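Local atomic coordinates of CHAD domain protein (Streptomyces chartreusis, PDB entry 6RN5), a protein that probably binds polyphosphate through its CHAD domain, as a phosin, and also binds copper ions. Residues A313-A324 and Q351-F362. Numbering follows the deposited sequence.
With CU (copper (II) ion), chain C; SO4 (sulfate ion), chain H; SO4 (sulfate ion), chain F.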
loop_
_atom_site.group_PDB
_atom_site.type_symbol
_atom_site.label_atom_id
_atom_site.label_comp_id
_atom_site.label_asym_id
_atom_site.label_seq_id
_atom_site.Cartn_x
_atom_site.Cartn_y
_atom_site.Cartn_z
ATOM N N ALA A 313 6.900 -18.071 4.939
ATOM C CA ALA A 313 6.029 -16.945 5.064
ATOM C C ALA A 313 6.215 -16.279 6.417
ATOM O O ALA A 313 6.200 -15.069 6.492
ATOM C CB ALA A 313 4.607 -17.377 4.883
ATOM N N LEU A 314 6.420 -17.054 7.483
ATOM C CA LEU A 314 6.667 -16.423 8.788
ATOM C C LEU A 314 8.038 -15.735 8.882
ATOM O O LEU A 314 8.177 -14.745 9.599
ATOM C CB LEU A 314 6.506 -17.404 9.924
ATOM C CG LEU A 314 5.094 -17.999 9.990
ATOM C CD1 LEU A 314 4.976 -19.100 11.050
ATOM C CD2 LEU A 314 4.047 -16.937 10.191
ATOM N N ASN A 315 9.049 -16.208 8.156
ATOM C CA ASN A 315 10.319 -15.448 8.115
ATOM C C ASN A 315 10.160 -14.100 7.386
ATOM O O ASN A 315 10.768 -13.113 7.763
ATOM C CB ASN A 315 11.447 -16.230 7.452
ATOM C CG ASN A 315 11.930 -17.422 8.266
ATOM O OD1 ASN A 315 11.697 -17.543 9.494
ATOM N ND2 ASN A 315 12.623 -18.319 7.582
ATOM N N ARG A 316 9.362 -14.058 6.341
ATOM C CA ARG A 316 9.164 -12.821 5.641
ATOM C C ARG A 316 8.397 -11.880 6.532
ATOM O O ARG A 316 8.656 -10.685 6.558
ATOM C CB ARG A 316 8.478 -13.068 4.296
ATOM C CG ARG A 316 9.500 -13.526 3.238
ATOM C CD ARG A 316 8.984 -14.601 2.301
ATOM N NE ARG A 316 7.718 -14.254 1.652
ATOM C CZ ARG A 316 6.701 -15.099 1.426
ATOM N NH1 ARG A 316 6.747 -16.371 1.812
ATOM N NH2 ARG A 316 5.601 -14.648 0.823
ATOM N N HIS A 317 7.443 -12.427 7.279
ATOM C CA HIS A 317 6.668 -11.646 8.233
ATOM C C HIS A 317 7.600 -10.927 9.220
ATOM O O HIS A 317 7.507 -9.746 9.460
ATOM C CB HIS A 317 5.679 -12.557 8.947
ATOM C CG HIS A 317 4.746 -11.842 9.869
ATOM N ND1 HIS A 317 5.170 -11.236 11.023
ATOM C CD2 HIS A 317 3.415 -11.634 9.806
ATOM C CE1 HIS A 317 4.130 -10.695 11.643
ATOM N NE2 HIS A 317 3.054 -10.924 10.932
ATOM N N ARG A 318 8.509 -11.677 9.783
ATOM C CA ARG A 318 9.421 -11.184 10.766
ATOM C C ARG A 318 10.387 -10.182 10.146
ATOM O O ARG A 318 10.593 -9.117 10.706
ATOM C CB ARG A 318 10.182 -12.364 11.378
ATOM C CG ARG A 318 10.941 -12.036 12.656
ATOM C CD ARG A 318 12.347 -11.582 12.392
ATOM N NE ARG A 318 13.149 -12.599 11.716
ATOM C CZ ARG A 318 14.055 -13.381 12.311
ATOM N NH1 ARG A 318 14.303 -13.308 13.624
ATOM N NH2 ARG A 318 14.736 -14.238 11.570
ATOM N N ASP A 319 10.957 -10.523 8.990
ATOM C CA ASP A 319 11.885 -9.650 8.309
ATOM C C ASP A 319 11.183 -8.376 7.878
ATOM O O ASP A 319 11.733 -7.294 8.048
ATOM C CB ASP A 319 12.530 -10.326 7.064
ATOM C CG ASP A 319 13.486 -11.480 7.433
ATOM O OD1 ASP A 319 13.875 -11.641 8.610
ATOM O OD2 ASP A 319 13.814 -12.263 6.535
ATOM N N ALA A 320 9.989 -8.486 7.298
ATOM C CA ALA A 320 9.284 -7.271 6.873
ATOM C C ALA A 320 8.922 -6.399 8.092
ATOM O O ALA A 320 8.995 -5.152 8.060
ATOM C CB ALA A 320 8.044 -7.637 6.071
ATOM N N SER A 321 8.505 -7.054 9.173
ATOM C CA SER A 321 8.214 -6.352 10.399
ATOM C C SER A 321 9.414 -5.539 10.888
ATOM O O SER A 321 9.281 -4.344 11.186
ATOM C CB SER A 321 7.761 -7.346 11.467
ATOM O OG SER A 321 7.513 -6.683 12.674
ATOM N N GLU A 322 10.585 -6.162 10.920
ATOM C CA GLU A 322 11.779 -5.522 11.468
ATOM C C GLU A 322 12.285 -4.450 10.473
ATOM O O GLU A 322 12.793 -3.400 10.858
ATOM C CB GLU A 322 12.898 -6.553 11.746
ATOM C CG GLU A 322 12.822 -7.338 13.052
ATOM C CD GLU A 322 12.911 -6.450 14.303
ATOM O OE1 GLU A 322 13.620 -5.414 14.322
ATOM O OE2 GLU A 322 12.247 -6.763 15.302
ATOM N N ALA A 323 12.141 -4.715 9.193
ATOM C CA ALA A 323 12.516 -3.732 8.235
ATOM C C ALA A 323 11.639 -2.484 8.347
ATOM O O ALA A 323 12.146 -1.361 8.252
ATOM C CB ALA A 323 12.448 -4.303 6.848
ATOM N N ALA A 324 10.338 -2.665 8.535
ATOM C CA ALA A 324 9.457 -1.522 8.647
ATOM C C ALA A 324 9.881 -0.668 9.842
ATOM O O ALA A 324 9.850 0.554 9.753
ATOM C CB ALA A 324 8.005 -1.957 8.761
ATOM N N GLN A 351 6.685 -2.125 3.731
ATOM C CA GLN A 351 7.094 -3.301 4.493
ATOM C C GLN A 351 5.938 -3.772 5.387
ATOM O O GLN A 351 5.791 -4.961 5.617
ATOM C CB GLN A 351 8.387 -3.023 5.280
ATOM C CG GLN A 351 9.565 -2.721 4.341
ATOM C CD GLN A 351 9.915 -3.936 3.518
ATOM O OE1 GLN A 351 10.296 -4.974 4.088
ATOM N NE2 GLN A 351 9.708 -3.852 2.186
ATOM N N ARG A 352 5.082 -2.862 5.836
ATOM C CA ARG A 352 3.891 -3.297 6.561
ATOM C C ARG A 352 2.919 -4.019 5.631
ATOM O O ARG A 352 2.243 -4.973 6.047
ATOM C CB ARG A 352 3.190 -2.131 7.248
ATOM C CG ARG A 352 3.966 -1.528 8.378
ATOM C CD ARG A 352 4.419 -2.578 9.392
ATOM N NE ARG A 352 3.358 -3.430 9.957
ATOM C CZ ARG A 352 3.560 -4.390 10.867
ATOM N NH1 ARG A 352 4.779 -4.668 11.324
ATOM N NH2 ARG A 352 2.537 -5.079 11.342
ATOM N N HIS A 353 2.884 -3.612 4.354
ATOM C CA HIS A 353 2.096 -4.356 3.356
ATOM C C HIS A 353 2.653 -5.747 3.136
ATOM O O HIS A 353 1.879 -6.666 2.963
ATOM C CB HIS A 353 1.913 -3.582 2.019
ATOM C CG HIS A 353 1.230 -2.261 2.192
ATOM N ND1 HIS A 353 0.307 -2.030 3.195
ATOM C CD2 HIS A 353 1.355 -1.085 1.518
ATOM C CE1 HIS A 353 -0.113 -0.774 3.126
ATOM N NE2 HIS A 353 0.500 -0.183 2.115
ATOM N N GLU A 354 3.972 -5.897 3.167
ATOM C CA GLU A 354 4.598 -7.224 3.095
ATOM C C GLU A 354 4.270 -8.041 4.353
ATOM O O GLU A 354 4.127 -9.238 4.279
ATOM C CB GLU A 354 6.107 -7.134 2.926
ATOM C CG GLU A 354 6.582 -6.494 1.624
ATOM C CD GLU A 354 6.450 -7.406 0.386
ATOM O OE1 GLU A 354 6.175 -8.619 0.539
ATOM O OE2 GLU A 354 6.627 -6.913 -0.753
ATOM N N VAL A 355 4.134 -7.419 5.519
ATOM C CA VAL A 355 3.764 -8.195 6.734
ATOM C C VAL A 355 2.395 -8.842 6.511
ATOM O O VAL A 355 2.240 -10.049 6.662
ATOM C CB VAL A 355 3.810 -7.341 8.036
ATOM C CG1 VAL A 355 3.185 -8.082 9.227
ATOM C CG2 VAL A 355 5.244 -6.952 8.360
ATOM N N GLU A 356 1.423 -8.042 6.102
ATOM C CA GLU A 356 0.100 -8.533 5.747
ATOM C C GLU A 356 0.118 -9.593 4.647
ATOM O O GLU A 356 -0.494 -10.634 4.794
ATOM C CB GLU A 356 -0.824 -7.376 5.339
ATOM C CG GLU A 356 -1.568 -6.737 6.525
ATOM C CD GLU A 356 -2.582 -7.684 7.213
ATOM O OE1 GLU A 356 -3.457 -8.287 6.540
ATOM O OE2 GLU A 356 -2.521 -7.840 8.452
ATOM N N ALA A 357 0.835 -9.369 3.570
ATOM C CA ALA A 357 0.936 -10.432 2.575
ATOM C C ALA A 357 1.535 -11.694 3.179
ATOM O O ALA A 357 1.107 -12.814 2.875
ATOM C CB ALA A 357 1.751 -9.983 1.351
ATOM N N ALA A 358 2.527 -11.549 4.039
ATOM C CA ALA A 358 3.095 -12.742 4.575
ATOM C C ALA A 358 2.054 -13.500 5.438
ATOM O O ALA A 358 2.058 -14.751 5.480
ATOM C CB ALA A 358 4.347 -12.450 5.353
ATOM N N ARG A 359 1.171 -12.758 6.108
ATOM C CA ARG A 359 0.190 -13.405 6.967
ATOM C C ARG A 359 -0.809 -14.171 6.097
ATOM O O ARG A 359 -1.272 -15.256 6.457
ATOM C CB ARG A 359 -0.571 -12.390 7.806
ATOM C CG ARG A 359 0.213 -11.702 8.882
ATOM C CD ARG A 359 -0.675 -10.748 9.707
ATOM N NE ARG A 359 0.186 -10.051 10.671
ATOM C CZ ARG A 359 -0.044 -8.843 11.181
ATOM N NH1 ARG A 359 -1.127 -8.155 10.870
ATOM N NH2 ARG A 359 0.828 -8.330 12.030
ATOM N N PHE A 360 -1.192 -13.560 4.978
ATOM C CA PHE A 360 -2.034 -14.245 4.013
ATOM C C PHE A 360 -1.341 -15.498 3.408
ATOM O O PHE A 360 -1.944 -16.575 3.321
ATOM C CB PHE A 360 -2.463 -13.254 2.922
ATOM C CG PHE A 360 -3.433 -13.825 1.911
ATOM C CD1 PHE A 360 -4.757 -14.064 2.261
ATOM C CD2 PHE A 360 -3.024 -14.095 0.602
ATOM C CE1 PHE A 360 -5.661 -14.578 1.334
ATOM C CE2 PHE A 360 -3.919 -14.624 -0.328
ATOM C CZ PHE A 360 -5.245 -14.865 0.043
ATOM N N ALA A 361 -0.084 -15.364 3.003
ATOM C CA ALA A 361 0.652 -16.500 2.487
ATOM C C ALA A 361 0.708 -17.648 3.522
ATOM O O ALA A 361 0.479 -18.821 3.187
ATOM C CB ALA A 361 2.050 -16.083 2.034
ATOM N N PHE A 362 0.972 -17.318 4.781
ATOM C CA PHE A 362 1.030 -18.345 5.800
ATOM C C PHE A 362 -0.315 -19.051 5.860
ATOM O O PHE A 362 -0.390 -20.278 5.842
ATOM C CB PHE A 362 1.312 -17.766 7.180
ATOM C CG PHE A 362 1.097 -18.751 8.292
ATOM C CD1 PHE A 362 2.100 -19.646 8.656
ATOM C CD2 PHE A 362 -0.132 -18.805 8.975
ATOM C CE1 PHE A 362 1.885 -20.583 9.671
ATOM C CE2 PHE A 362 -0.334 -19.714 10.025
ATOM C CZ PHE A 362 0.662 -20.610 10.361
HETATM CU CU CU C . 1.228 1.787 0.764
HETATM S S SO4 H . -0.582 -4.961 13.437
HETATM O O1 SO4 H . -1.248 -4.844 14.774
HETATM O O2 SO4 H . 0.572 -5.895 13.662
HETATM O O3 SO4 H . -1.427 -5.618 12.440
HETATM O O4 SO4 H . -0.248 -3.573 12.913
HETATM S S SO4 F . 16.463 -16.367 14.608
HETATM O O1 SO4 F . 17.367 -17.267 15.386
HETATM O O2 SO4 F . 16.411 -16.823 13.214
HETATM O O3 SO4 F . 15.056 -16.343 15.176
HETATM O O4 SO4 F . 17.102 -15.032 14.611
HETATM O O HOH W 1 7.115 -3.062 11.993
#
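His317 has CG anti to its backbone N (chi1 -175°), and Arg359 runs extended from CG to NE; together these torsions bring Arg359 NE to the edge of the imidazole, at NE2. The two residues sit on neighbouring antiparallel helices, a hairpin in the all-helical CHAD fold; the axes of the two segments approach to 8.0 Å. Arg359 NE donates to His317 NE2 at 3.0 Å, in the plane of the ring. The two flat groups are turned 36° apart. Val355 CG1 lies over one face of the imidazole, 3.6 Å from its centroid, as a CH-pi contact. Trp277 of helix 274-295 stacks on the His317 ring. Small residues let the backbones come close: Ala358 CB is 3.4 Å from Ala313 O, and Ala320 CB is 3.5 Å from Gln351 O. At one end Leu314 CG and both its methyls meet the CD1-CE1 side of the Phe362 ring. Arg359 also grips a sulfate, probably from the crystallisation liquor, with NH1 and NH2. Glu356 pairs with Arg359, and Asp274 with both Arg359 and Arg352. A leucine in place of Arg359 would probably leave His317 NE2 without its donor and Glu356 without its charged mate. Near the other end, a water donates to Ser321 O at 2.6 Å and accepts from Arg352 NH1 at 2.9 Å.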